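Nicotinate phosphoribosyltransferase (Porphyromonas gingivalis, PDB 2IM5) probably catalyses the ATP-dependent transfer of phosphoribosyl from its diphosphate to nicotinate, giving nicotinate ribonucleotide for NAD(+) biosynthesis. Local coordinates at residues A[6-11]-A[60-65]; A[86-91]-A[113-118]; A[214-219]-A[230-235]; A[220-225]-A[354-359]. All blocks are in the same frame, centred on the assembly; numbering follows the deposited sequence.

Contact 1 (A[6-11]-A[60-65])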
loop_
_atom_site.group_PDB
_atom_site.type_symbol
_atom_site.label_atom_id
_atom_site.label_comp_id
_atom_site.label_asym_id
_atom_site.label_seq_id
_atom_site.Cartn_x
_atom_site.Cartn_y
_atom_site.Cartn_z
ATOM N N SER A 6 -12.901 -5.323 -12.285
ATOM C CA SER A 6 -11.746 -6.133 -12.654
ATOM C C SER A 6 -11.025 -6.738 -11.460
ATOM O O SER A 6 -10.835 -6.086 -10.430
ATOM C CB SER A 6 -10.748 -5.300 -13.455
ATOM O OG SER A 6 -9.532 -6.019 -13.614
ATOM N N ILE A 7 -10.600 -7.983 -11.605
ATOM C CA ILE A 7 -9.886 -8.632 -10.524
ATOM C C ILE A 7 -8.504 -7.981 -10.377
ATOM O O ILE A 7 -7.820 -8.187 -9.383
ATOM C CB ILE A 7 -9.772 -10.156 -10.784
ATOM C CG1 ILE A 7 -9.624 -10.893 -9.454
ATOM C CG2 ILE A 7 -8.595 -10.460 -11.693
ATOM C CD1 ILE A 7 -9.942 -12.376 -9.547
ATOM N N LEU A 8 -8.108 -7.179 -11.368
ATOM C CA LEU A 8 -6.823 -6.483 -11.329
ATOM C C LEU A 8 -6.969 -5.065 -10.781
ATOM O O LEU A 8 -5.982 -4.340 -10.652
ATOM C CB LEU A 8 -6.187 -6.415 -12.721
ATOM C CG LEU A 8 -5.810 -7.712 -13.434
ATOM C CD1 LEU A 8 -4.985 -7.366 -14.668
ATOM C CD2 LEU A 8 -5.020 -8.625 -12.495
ATOM N N ASP A 9 -8.196 -4.664 -10.461
ATOM C CA ASP A 9 -8.425 -3.329 -9.910
ATOM C C ASP A 9 -8.075 -3.391 -8.426
ATOM O O ASP A 9 -8.946 -3.475 -7.557
ATOM C CB ASP A 9 -9.887 -2.906 -10.116
ATOM C CG ASP A 9 -10.144 -1.452 -9.732
ATOM O OD1 ASP A 9 -9.177 -0.673 -9.608
ATOM O OD2 ASP A 9 -11.324 -1.080 -9.565
ATOM N N THR A 10 -6.773 -3.365 -8.159
ATOM C CA THR A 10 -6.237 -3.434 -6.807
ATOM C C THR A 10 -4.781 -2.980 -6.885
ATOM O O THR A 10 -4.272 -2.688 -7.975
ATOM C CB THR A 10 -6.309 -4.890 -6.269
ATOM O OG1 THR A 10 -5.865 -4.935 -4.907
ATOM C CG2 THR A 10 -5.443 -5.810 -7.110
ATOM N N ASP A 11 -4.114 -2.908 -5.737
ATOM C CA ASP A 11 -2.719 -2.488 -5.709
ATOM C C ASP A 11 -1.751 -3.623 -6.004
ATOM O O ASP A 11 -1.997 -4.775 -5.653
ATOM C CB ASP A 11 -2.368 -1.870 -4.358
ATOM C CG ASP A 11 -2.913 -0.468 -4.211
ATOM O OD1 ASP A 11 -2.651 0.362 -5.103
ATOM O OD2 ASP A 11 -3.594 -0.198 -3.204
ATOM N N LEU A 60 -16.133 -11.748 -9.936
ATOM C CA LEU A 60 -14.908 -11.360 -10.627
ATOM C C LEU A 60 -14.038 -12.556 -11.007
ATOM O O LEU A 60 -13.932 -13.533 -10.262
ATOM C CB LEU A 60 -14.087 -10.409 -9.754
ATOM C CG LEU A 60 -14.723 -9.071 -9.365
ATOM C CD1 LEU A 60 -13.872 -8.391 -8.317
ATOM C CD2 LEU A 60 -14.876 -8.193 -10.596
ATOM N N SER A 61 -13.425 -12.481 -12.181
ATOM C CA SER A 61 -12.532 -13.536 -12.634
ATOM C C SER A 61 -11.560 -12.950 -13.646
ATOM O O SER A 61 -11.908 -12.064 -14.425
ATOM C CB SER A 61 -13.305 -14.707 -13.250
ATOM O OG SER A 61 -13.924 -14.336 -14.458
ATOM N N LEU A 62 -10.333 -13.447 -13.610
ATOM C CA LEU A 62 -9.275 -12.984 -14.494
ATOM C C LEU A 62 -9.648 -13.240 -15.951
ATOM O O LEU A 62 -10.032 -14.355 -16.308
ATOM C CB LEU A 62 -7.979 -13.727 -14.149
ATOM C CG LEU A 62 -6.676 -13.228 -14.767
ATOM C CD1 LEU A 62 -6.314 -11.861 -14.175
ATOM C CD2 LEU A 62 -5.575 -14.254 -14.495
ATOM N N THR A 63 -9.552 -12.215 -16.791
ATOM C CA THR A 63 -9.867 -12.399 -18.203
ATOM C C THR A 63 -8.619 -12.928 -18.900
ATOM O O THR A 63 -7.532 -12.954 -18.316
ATOM C CB THR A 63 -10.280 -11.077 -18.893
ATOM O OG1 THR A 63 -9.144 -10.215 -18.989
ATOM C CG2 THR A 63 -11.377 -10.375 -18.109
ATOM N N ARG A 64 -8.774 -13.346 -20.150
ATOM C CA ARG A 64 -7.647 -13.857 -20.917
ATOM C C ARG A 64 -6.613 -12.752 -21.167
ATOM O O ARG A 64 -5.411 -12.984 -21.058
ATOM C CB ARG A 64 -8.141 -14.436 -22.245
ATOM C CG ARG A 64 -7.118 -15.304 -22.970
ATOM C CD ARG A 64 -6.467 -16.319 -22.020
ATOM N NE ARG A 64 -7.430 -16.886 -21.073
ATOM C CZ ARG A 64 -7.131 -17.795 -20.145
ATOM N NH1 ARG A 64 -5.888 -18.255 -20.029
ATOM N NH2 ARG A 64 -8.076 -18.238 -19.321
ATOM N N ASP A 65 -7.076 -11.550 -21.490
ATOM C CA ASP A 65 -6.154 -10.445 -21.731
ATOM C C ASP A 65 -5.407 -10.061 -20.464
ATOM O O ASP A 65 -4.222 -9.730 -20.517
ATOM C CB ASP A 65 -6.884 -9.208 -22.266
ATOM C CG ASP A 65 -7.340 -9.374 -23.701
ATOM O OD1 ASP A 65 -6.718 -10.173 -24.439
ATOM O OD2 ASP A 65 -8.313 -8.690 -24.097
HETATM O O HOH W 1 -11.117 -9.579 -14.048
#
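The backbone amide of I7 and the carbonyl of S61 share one water: it donates to S61 O at 2.6 Å and accepts from I7 N at 3.0 Å. No direct hydrogen bond joins 6-11 to 60-65, and beside this bridge the contact is apolar. I7 carries most of it. Its CG2, in the crowded position between backbone N and carbonyl carbon, packs 3.7 Å from CD1 of L62, the two side chains crossing at about a right angle. The same L62 CD1 meets CD2 of L8 at 3.9 Å, and CB of I7 lies 4.4 Å from CB of L60. S6 OG accepts from L8 N (2.9 Å), an ST turn inside the type I turn S6-D9, and also bonds to E66 of helix 64-73, whose N-cap is T63. The N-terminal loop is thus held to the stretch leading into that helix by leucine and isoleucine packing, with one water supplying the polar link between the two backbones.

Contact 2 (A[86-91]-A[113-118])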
loop_
_atom_site.group_PDB
_atom_site.type_symbol
_atom_site.label_atom_id
_atom_site.label_comp_id
_atom_site.label_asym_id
_atom_site.label_seq_id
_atom_site.Cartn_x
_atom_site.Cartn_y
_atom_site.Cartn_z
ATOM N N ASP A 86 -5.925 -17.066 -11.844
ATOM C CA ASP A 86 -6.826 -17.418 -12.931
ATOM C C ASP A 86 -8.040 -18.199 -12.431
ATOM O O ASP A 86 -9.141 -18.046 -12.954
ATOM C CB ASP A 86 -6.069 -18.223 -13.995
ATOM C CG ASP A 86 -6.832 -18.315 -15.315
ATOM O OD1 ASP A 86 -7.543 -17.348 -15.665
ATOM O OD2 ASP A 86 -6.709 -19.347 -16.013
ATOM N N GLY A 87 -7.844 -19.024 -11.410
ATOM C CA GLY A 87 -8.958 -19.791 -10.875
ATOM C C GLY A 87 -9.515 -19.226 -9.580
ATOM O O GLY A 87 -10.447 -19.787 -9.001
ATOM N N PHE A 88 -8.959 -18.104 -9.133
ATOM C CA PHE A 88 -9.377 -17.473 -7.887
ATOM C C PHE A 88 -10.749 -16.822 -7.916
ATOM O O PHE A 88 -11.134 -16.195 -8.906
ATOM C CB PHE A 88 -8.350 -16.410 -7.475
ATOM C CG PHE A 88 -8.691 -15.689 -6.194
ATOM C CD1 PHE A 88 -8.396 -16.257 -4.960
ATOM C CD2 PHE A 88 -9.304 -14.438 -6.228
ATOM C CE1 PHE A 88 -8.701 -15.589 -3.768
ATOM C CE2 PHE A 88 -9.616 -13.758 -5.043
ATOM C CZ PHE A 88 -9.309 -14.338 -3.809
ATOM N N ARG A 89 -11.472 -16.963 -6.809
ATOM C CA ARG A 89 -12.783 -16.349 -6.652
ATOM C C ARG A 89 -12.881 -15.816 -5.238
ATOM O O ARG A 89 -12.591 -16.538 -4.285
ATOM C CB ARG A 89 -13.904 -17.363 -6.883
ATOM C CG ARG A 89 -14.081 -17.770 -8.329
ATOM C CD ARG A 89 -14.505 -16.594 -9.205
ATOM N NE ARG A 89 -14.649 -17.004 -10.600
ATOM C CZ ARG A 89 -13.636 -17.368 -11.383
ATOM N NH1 ARG A 89 -12.396 -17.368 -10.914
ATOM N NH2 ARG A 89 -13.865 -17.753 -12.632
ATOM N N PHE A 90 -13.259 -14.546 -5.103
ATOM C CA PHE A 90 -13.419 -13.943 -3.785
ATOM C C PHE A 90 -14.522 -14.704 -3.031
ATOM O O PHE A 90 -15.537 -15.092 -3.621
ATOM C CB PHE A 90 -13.810 -12.470 -3.921
ATOM C CG PHE A 90 -12.652 -11.559 -4.227
ATOM C CD1 PHE A 90 -11.801 -11.128 -3.208
ATOM C CD2 PHE A 90 -12.403 -11.135 -5.532
ATOM C CE1 PHE A 90 -10.719 -10.289 -3.486
ATOM C CE2 PHE A 90 -11.325 -10.297 -5.816
ATOM C CZ PHE A 90 -10.483 -9.872 -4.794
ATOM N N ASP A 91 -14.306 -14.944 -1.743
ATOM C CA ASP A 91 -15.296 -15.639 -0.922
ATOM C C ASP A 91 -15.841 -14.664 0.108
ATOM O O ASP A 91 -15.212 -14.413 1.139
ATOM C CB ASP A 91 -14.678 -16.839 -0.215
ATOM C CG ASP A 91 -15.656 -17.521 0.734
ATOM O OD1 ASP A 91 -16.857 -17.183 0.701
ATOM O OD2 ASP A 91 -15.226 -18.396 1.513
ATOM N N LEU A 113 -4.314 -16.123 5.174
ATOM C CA LEU A 113 -3.669 -14.858 4.860
ATOM C C LEU A 113 -3.438 -14.579 3.370
ATOM O O LEU A 113 -3.698 -13.459 2.906
ATOM C CB LEU A 113 -2.357 -14.749 5.644
ATOM C CG LEU A 113 -1.557 -13.435 5.618
ATOM C CD1 LEU A 113 -2.469 -12.231 5.803
ATOM C CD2 LEU A 113 -0.518 -13.467 6.741
ATOM N N TYR A 114 -2.973 -15.572 2.611
ATOM C CA TYR A 114 -2.737 -15.341 1.193
ATOM C C TYR A 114 -4.039 -14.995 0.477
ATOM O O TYR A 114 -4.028 -14.332 -0.558
ATOM C CB TYR A 114 -2.044 -16.550 0.535
ATOM C CG TYR A 114 -2.895 -17.781 0.352
ATOM C CD1 TYR A 114 -3.711 -17.936 -0.777
ATOM C CD2 TYR A 114 -2.896 -18.793 1.310
ATOM C CE1 TYR A 114 -4.514 -19.071 -0.942
ATOM C CE2 TYR A 114 -3.689 -19.931 1.156
ATOM C CZ TYR A 114 -4.494 -20.062 0.030
ATOM O OH TYR A 114 -5.265 -21.187 -0.112
ATOM N N ARG A 115 -5.164 -15.428 1.039
ATOM C CA ARG A 115 -6.459 -15.127 0.449
ATOM C C ARG A 115 -7.011 -13.775 0.903
ATOM O O ARG A 115 -7.272 -12.902 0.078
ATOM C CB ARG A 115 -7.492 -16.196 0.807
ATOM C CG ARG A 115 -7.285 -17.562 0.169
ATOM C CD ARG A 115 -8.501 -18.435 0.448
ATOM N NE ARG A 115 -9.698 -17.846 -0.146
ATOM C CZ ARG A 115 -10.045 -17.987 -1.422
ATOM N NH1 ARG A 115 -9.299 -18.713 -2.244
ATOM N NH2 ARG A 115 -11.115 -17.361 -1.889
ATOM N N VAL A 116 -7.183 -13.597 2.215
ATOM C CA VAL A 116 -7.770 -12.360 2.733
ATOM C C VAL A 116 -6.982 -11.069 2.551
ATOM O O VAL A 116 -7.549 -9.983 2.629
ATOM C CB VAL A 116 -8.173 -12.500 4.225
ATOM C CG1 VAL A 116 -9.119 -13.691 4.383
ATOM C CG2 VAL A 116 -6.953 -12.661 5.104
ATOM N N THR A 117 -5.684 -11.163 2.301
ATOM C CA THR A 117 -4.921 -9.945 2.105
ATOM C C THR A 117 -5.437 -9.218 0.849
ATOM O O THR A 117 -5.353 -8.001 0.746
ATOM C CB THR A 117 -3.410 -10.237 1.951
ATOM O OG1 THR A 117 -2.696 -8.995 1.908
ATOM C CG2 THR A 117 -3.131 -11.024 0.673
ATOM N N LEU A 118 -5.992 -9.977 -0.092
ATOM C CA LEU A 118 -6.512 -9.408 -1.334
ATOM C C LEU A 118 -7.774 -8.543 -1.170
ATOM O O LEU A 118 -8.125 -7.795 -2.076
ATOM C CB LEU A 118 -6.784 -10.530 -2.346
ATOM C CG LEU A 118 -5.592 -11.454 -2.639
ATOM C CD1 LEU A 118 -6.022 -12.545 -3.615
ATOM C CD2 LEU A 118 -4.428 -10.645 -3.218
HETATM O O HOH W 2 -11.672 -14.737 -0.744
#
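The guanidinium of R115 lies against the ring of F88 with the two planes 32° apart, so the groups are inclined rather than stacked flat. F88 CE1 sits over one guanidinium face, offset toward its rim, and approaches NH1 to 3.5 Å. The bend of the arginine chain at chi3 (62°) sets NE, and from there the group presents its edge to the loop: NH2 donates to R89 O at 2.9 Å, with the acceptor in the guanidinium plane and the N-H...O angle a moderate 139°. NH2 also donates to a water 2.9 Å away, which in turn accepts from D91 N. NE is taken by a salt bridge to E94, so one arginine holds the loop after helix 79-87 at R89, through a water at D91, and at E94.

L118 meets F88 tip to tip. Its CD1 stands over a ring face, 4.1 Å from the centroid, in a CH-pi contact. F90 crosses L118 at about a right angle, with CE1 4.1 Å from L118 CB and L118 O at the ring edge; F88 CE2 in turn lies over the centre of one F90 face. Around this cluster F84 meets F88, and W119 meets F90. The contact joins the exit of helix 79-87 to the short helix 113-116, which follows strand 105-110, while K14 of helix 12-24 adjoins L118.

Contact 3 (A[214-219]-A[230-235])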
loop_
_atom_site.group_PDB
_atom_site.type_symbol
_atom_site.label_atom_id
_atom_site.label_comp_id
_atom_site.label_asym_id
_atom_site.label_seq_id
_atom_site.Cartn_x
_atom_site.Cartn_y
_atom_site.Cartn_z
ATOM N N GLU A 214 2.307 -4.786 6.255
ATOM C CA GLU A 214 1.758 -6.056 6.744
ATOM C C GLU A 214 2.762 -7.204 6.650
ATOM O O GLU A 214 2.766 -8.096 7.500
ATOM C CB GLU A 214 0.463 -6.435 5.999
ATOM C CG GLU A 214 0.622 -6.689 4.513
ATOM C CD GLU A 214 -0.649 -7.233 3.861
ATOM O OE1 GLU A 214 -0.959 -8.434 4.038
ATOM O OE2 GLU A 214 -1.342 -6.457 3.171
ATOM N N TRP A 215 3.611 -7.171 5.626
ATOM C CA TRP A 215 4.618 -8.212 5.435
ATOM C C TRP A 215 5.573 -8.215 6.617
ATOM O O TRP A 215 5.850 -9.264 7.188
ATOM C CB TRP A 215 5.387 -7.974 4.130
ATOM C CG TRP A 215 6.503 -8.948 3.868
ATOM C CD1 TRP A 215 7.841 -8.664 3.812
ATOM C CD2 TRP A 215 6.381 -10.359 3.596
ATOM N NE1 TRP A 215 8.554 -9.802 3.520
ATOM C CE2 TRP A 215 7.687 -10.855 3.383
ATOM C CE3 TRP A 215 5.299 -11.245 3.514
ATOM C CZ2 TRP A 215 7.939 -12.200 3.090
ATOM C CZ3 TRP A 215 5.548 -12.589 3.225
ATOM C CH2 TRP A 215 6.862 -13.052 3.016
ATOM N N ILE A 216 6.053 -7.036 7.002
ATOM C CA ILE A 216 6.969 -6.923 8.138
ATOM C C ILE A 216 6.231 -7.242 9.438
ATOM O O ILE A 216 6.743 -7.937 10.304
ATOM C CB ILE A 216 7.544 -5.498 8.273
ATOM C CG1 ILE A 216 8.116 -5.015 6.942
ATOM C CG2 ILE A 216 8.612 -5.475 9.344
ATOM C CD1 ILE A 216 9.232 -5.836 6.427
ATOM N N GLN A 217 5.025 -6.702 9.572
ATOM C CA GLN A 217 4.209 -6.910 10.765
ATOM C C GLN A 217 3.907 -8.393 11.004
ATOM O O GLN A 217 3.882 -8.855 12.138
ATOM C CB GLN A 217 2.906 -6.142 10.617
ATOM C CG GLN A 217 3.064 -4.645 10.704
ATOM C CD GLN A 217 1.736 -3.933 10.523
ATOM O OE1 GLN A 217 1.234 -3.814 9.405
ATOM N NE2 GLN A 217 1.147 -3.485 11.625
ATOM N N PHE A 218 3.655 -9.128 9.925
ATOM C CA PHE A 218 3.382 -10.554 10.044
ATOM C C PHE A 218 4.612 -11.201 10.678
ATOM O O PHE A 218 4.495 -11.984 11.619
ATOM C CB PHE A 218 3.118 -11.165 8.667
ATOM C CG PHE A 218 3.016 -12.662 8.678
ATOM C CD1 PHE A 218 1.898 -13.293 9.219
ATOM C CD2 PHE A 218 4.048 -13.448 8.161
ATOM C CE1 PHE A 218 1.807 -14.687 9.245
ATOM C CE2 PHE A 218 3.965 -14.843 8.183
ATOM C CZ PHE A 218 2.846 -15.464 8.723
ATOM N N HIS A 219 5.793 -10.844 10.168
ATOM C CA HIS A 219 7.042 -11.403 10.676
ATOM C C HIS A 219 7.283 -11.002 12.128
ATOM O O HIS A 219 7.825 -11.780 12.911
ATOM C CB HIS A 219 8.213 -10.963 9.786
ATOM C CG HIS A 219 8.250 -11.660 8.459
ATOM N ND1 HIS A 219 9.016 -12.782 8.227
ATOM C CD2 HIS A 219 7.577 -11.422 7.307
ATOM C CE1 HIS A 219 8.813 -13.205 6.991
ATOM N NE2 HIS A 219 7.944 -12.397 6.412
ATOM N N TYR A 230 14.809 -8.136 9.677
ATOM C CA TYR A 230 15.787 -9.018 9.037
ATOM C C TYR A 230 15.165 -10.219 8.318
ATOM O O TYR A 230 15.437 -10.456 7.141
ATOM C CB TYR A 230 16.806 -9.523 10.061
ATOM C CG TYR A 230 17.903 -10.348 9.431
ATOM C CD1 TYR A 230 19.019 -9.739 8.848
ATOM C CD2 TYR A 230 17.799 -11.737 9.368
ATOM C CE1 TYR A 230 20.006 -10.501 8.221
ATOM C CE2 TYR A 230 18.771 -12.506 8.743
ATOM C CZ TYR A 230 19.872 -11.885 8.173
ATOM O OH TYR A 230 20.832 -12.658 7.564
ATOM N N VAL A 231 14.338 -10.985 9.027
ATOM C CA VAL A 231 13.706 -12.156 8.420
ATOM C C VAL A 231 12.724 -11.769 7.307
ATOM O O VAL A 231 12.571 -12.499 6.322
ATOM C CB VAL A 231 12.976 -12.997 9.474
ATOM C CG1 VAL A 231 12.442 -14.278 8.840
ATOM C CG2 VAL A 231 13.934 -13.343 10.601
ATOM N N ALA A 232 12.055 -10.630 7.462
ATOM C CA ALA A 232 11.128 -10.175 6.432
ATOM C C ALA A 232 11.901 -9.925 5.125
ATOM O O ALA A 232 11.455 -10.317 4.048
ATOM C CB ALA A 232 10.421 -8.896 6.881
ATOM N N MET A 233 13.062 -9.283 5.227
ATOM C CA MET A 233 13.878 -9.012 4.044
ATOM C C MET A 233 14.432 -10.317 3.440
ATOM O O MET A 233 14.422 -10.489 2.223
ATOM C CB MET A 233 15.039 -8.056 4.381
ATOM C CG MET A 233 14.627 -6.591 4.603
ATOM S SD MET A 233 16.038 -5.456 4.844
ATOM C CE MET A 233 15.891 -4.502 3.523
ATOM N N GLU A 234 14.914 -11.228 4.288
ATOM C CA GLU A 234 15.448 -12.499 3.800
ATOM C C GLU A 234 14.362 -13.297 3.081
ATOM O O GLU A 234 14.622 -13.905 2.042
ATOM C CB GLU A 234 16.019 -13.336 4.952
ATOM C CG GLU A 234 17.361 -12.846 5.468
ATOM C CD GLU A 234 18.509 -13.202 4.528
ATOM O OE1 GLU A 234 18.969 -14.364 4.564
ATOM O OE2 GLU A 234 18.944 -12.331 3.749
ATOM N N ASP A 235 13.148 -13.292 3.631
ATOM C CA ASP A 235 12.051 -14.016 3.003
ATOM C C ASP A 235 11.644 -13.357 1.690
ATOM O O ASP A 235 11.306 -14.042 0.726
ATOM C CB ASP A 235 10.846 -14.108 3.956
ATOM C CG ASP A 235 11.091 -15.082 5.107
ATOM O OD1 ASP A 235 12.089 -15.832 5.046
ATOM O OD2 ASP A 235 10.291 -15.114 6.067
#
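Two consecutive helices, 213-223 and 228-240, joined by a short link, cross steeply: W215, I216 and H219 of the first pack on A232 and D235 of the second. The short segments run at 121° to each other, with their axes 8.9 Å apart at closest approach. The small side chain of A232 permits the close meeting, its CA lying 5.5 Å from I216 CA. I216 CD1 touches A232 CB at 3.3 Å, tighter than a usual carbon contact. A232 CA stands over the centre of the H219 ring, 3.7 Å from its centroid, a CH-pi contact almost on the ring normal.

Within the family region related to TIM barrels, along the chain these helices come between strands 206-207 and 246-248, the outermost strands of the parallel sheet. W215, its CG anti to the backbone N (chi1 177°), sends NE1 to A232 O at 3.0 Å, with an N-H...O angle of 154°; the donor stands above the carbonyl plane. Further along the indole, CZ2 packs on D235 CB at 3.6 Å. W236 meets W215 edge-to-face. Helix 12-24 flanks the pair: T17 and A20 touch W215, and L24 touches D235.

Contact 4 (A[220-225]-A[354-359])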
loop_
_atom_site.group_PDB
_atom_site.type_symbol
_atom_site.label_atom_id
_atom_site.label_comp_id
_atom_site.label_asym_id
_atom_site.label_seq_id
_atom_site.Cartn_x
_atom_site.Cartn_y
_atom_site.Cartn_z
ATOM N N GLY A 220 6.874 -9.791 12.491
ATOM C CA GLY A 220 7.060 -9.352 13.859
ATOM C C GLY A 220 6.191 -10.152 14.817
ATOM O O GLY A 220 6.608 -10.495 15.918
ATOM N N ALA A 221 4.972 -10.456 14.391
ATOM C CA ALA A 221 4.041 -11.213 15.215
ATOM C C ALA A 221 4.457 -12.669 15.366
ATOM O O ALA A 221 4.318 -13.246 16.440
ATOM C CB ALA A 221 2.642 -11.137 14.619
ATOM N N ILE A 222 4.968 -13.258 14.288
ATOM C CA ILE A 222 5.389 -14.656 14.307
ATOM C C ILE A 222 6.808 -14.882 14.840
ATOM O O ILE A 222 7.018 -15.744 15.688
ATOM C CB ILE A 222 5.303 -15.276 12.882
ATOM C CG1 ILE A 222 3.890 -15.123 12.327
ATOM C CG2 ILE A 222 5.700 -16.738 12.922
ATOM C CD1 ILE A 222 2.797 -15.716 13.215
ATOM N N TYR A 223 7.773 -14.114 14.339
ATOM C CA TYR A 223 9.173 -14.271 14.740
ATOM C C TYR A 223 9.679 -13.352 15.848
ATOM O O TYR A 223 10.795 -13.520 16.323
ATOM C CB TYR A 223 10.070 -14.105 13.519
ATOM C CG TYR A 223 9.799 -15.116 12.445
ATOM C CD1 TYR A 223 10.135 -16.456 12.625
ATOM C CD2 TYR A 223 9.176 -14.746 11.258
ATOM C CE1 TYR A 223 9.852 -17.405 11.645
ATOM C CE2 TYR A 223 8.890 -15.685 10.272
ATOM C CZ TYR A 223 9.228 -17.011 10.474
ATOM O OH TYR A 223 8.936 -17.946 9.512
ATOM N N GLY A 224 8.875 -12.385 16.264
ATOM C CA GLY A 224 9.321 -11.478 17.303
ATOM C C GLY A 224 9.852 -10.194 16.700
ATOM O O GLY A 224 10.208 -10.152 15.512
ATOM N N TYR A 225 9.932 -9.152 17.524
ATOM C CA TYR A 225 10.389 -7.841 17.075
ATOM C C TYR A 225 11.875 -7.696 16.746
ATOM O O TYR A 225 12.235 -6.995 15.805
ATOM C CB TYR A 225 9.975 -6.792 18.107
ATOM C CG TYR A 225 8.483 -6.798 18.324
ATOM C CD1 TYR A 225 7.614 -6.371 17.319
ATOM C CD2 TYR A 225 7.934 -7.298 19.504
ATOM C CE1 TYR A 225 6.242 -6.441 17.478
ATOM C CE2 TYR A 225 6.556 -7.379 19.679
ATOM C CZ TYR A 225 5.717 -6.947 18.662
ATOM O OH TYR A 225 4.355 -7.016 18.813
ATOM N N CYS A 354 -2.593 -12.497 13.449
ATOM C CA CYS A 354 -2.308 -13.609 12.563
ATOM C C CYS A 354 -1.802 -14.818 13.338
ATOM O O CYS A 354 -1.556 -14.749 14.544
ATOM C CB CYS A 354 -1.239 -13.194 11.552
ATOM S SG CYS A 354 0.294 -12.622 12.325
ATOM N N LYS A 355 -1.654 -15.922 12.623
ATOM C CA LYS A 355 -1.143 -17.161 13.189
ATOM C C LYS A 355 -0.441 -17.907 12.057
ATOM O O LYS A 355 -0.765 -17.704 10.887
ATOM C CB LYS A 355 -2.280 -18.000 13.774
ATOM C CG LYS A 355 -3.410 -18.276 12.818
ATOM C CD LYS A 355 -4.390 -19.288 13.397
ATOM C CE LYS A 355 -5.013 -18.816 14.687
ATOM N NZ LYS A 355 -5.960 -19.839 15.227
ATOM N N MET A 356 0.527 -18.754 12.406
ATOM C CA MET A 356 1.297 -19.507 11.421
ATOM C C MET A 356 0.493 -20.631 10.758
ATOM O O MET A 356 0.658 -20.917 9.574
ATOM C CB MET A 356 2.548 -20.097 12.082
ATOM C CG MET A 356 3.538 -20.665 11.084
ATOM S SD MET A 356 4.255 -19.368 10.039
ATOM C CE MET A 356 5.932 -19.414 10.628
ATOM N N THR A 357 -0.371 -21.274 11.531
ATOM C CA THR A 357 -1.197 -22.366 11.023
ATOM C C THR A 357 -2.506 -22.326 11.792
ATOM O O THR A 357 -2.646 -21.571 12.750
ATOM C CB THR A 357 -0.547 -23.759 11.267
ATOM O OG1 THR A 357 -0.506 -24.019 12.673
ATOM C CG2 THR A 357 0.873 -23.806 10.729
ATOM N N ALA A 358 -3.460 -23.146 11.375
ATOM C CA ALA A 358 -4.760 -23.204 12.031
ATOM C C ALA A 358 -4.669 -23.512 13.525
ATOM O O ALA A 358 -5.435 -22.972 14.321
ATOM C CB ALA A 358 -5.645 -24.246 11.339
ATOM N N LYS A 359 -3.726 -24.366 13.901
ATOM C CA LYS A 359 -3.549 -24.760 15.296
ATOM C C LYS A 359 -2.728 -23.801 16.165
ATOM O O LYS A 359 -2.687 -23.961 17.381
ATOM C CB LYS A 359 -2.931 -26.168 15.359
ATOM C CG LYS A 359 -3.892 -27.286 14.967
ATOM C CD LYS A 359 -4.425 -27.100 13.544
ATOM C CE LYS A 359 -5.518 -28.109 13.203
ATOM N NZ LYS A 359 -6.047 -27.918 11.812
#
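M356 faces I222 across the contact, and its side chain starts from a CB directed at helix 213-223. CG is anti to the backbone N (chi1 -169°), then the chain bends at chi2 and chi3. SD lies 4.2 Å from CG2 of I222, and the terminal CE does most of the touching: it reaches the same I222 CG2 at 3.5 Å and Y223 OH, also at 3.5 Å. Both I222 and Y223 are crossed by the methionine at about a right angle, and I222 CG2 itself lies over the centre of one Y223 ring face. F25 touches both M356 and Y223.

Here the last turn of helix 213-223 docks on the end of strand 347-355, a member of the antiparallel sheet, paired with strands 29-36 and 363-364. G224, with positive phi, ends the helix just beyond. The other branch of I222 points at the strand: CD1 comes 3.9 Å from M356 N and 4.1 Å from C354 SG. A221 CB makes the nearer approach to that sulfur, 3.6 Å. K355 points its CB away from the helix, and its ammonium end makes a cation-pi contact with W362, while H363 of the neighbouring strand touches both A221 and I222.

In the fold
Contacts 1 and 3 are buried, contact 2 partly so, and contact 4 lies at the surface. Contacts 1 and 2 adjoin in the N-terminal domain, S61 packing on R89, and involve the successive helices 64-73 and 79-87; contacts 3 and 4 share helix 213-223, whose F218 reaches C354. Contacts 2 and 3 touch where T117 probably hydrogen-bonds E214 and L113 packs on F218. Chemistry varies with place: aliphatic packing and a bridging water in contact 1, an arginine among aromatic rings and carbonyls in contact 2, close helix packing with one indole bond in contact 3, and sulfur and methyl contacts in contact 4; neither it nor contact 1 has a direct hydrogen bond between its segments.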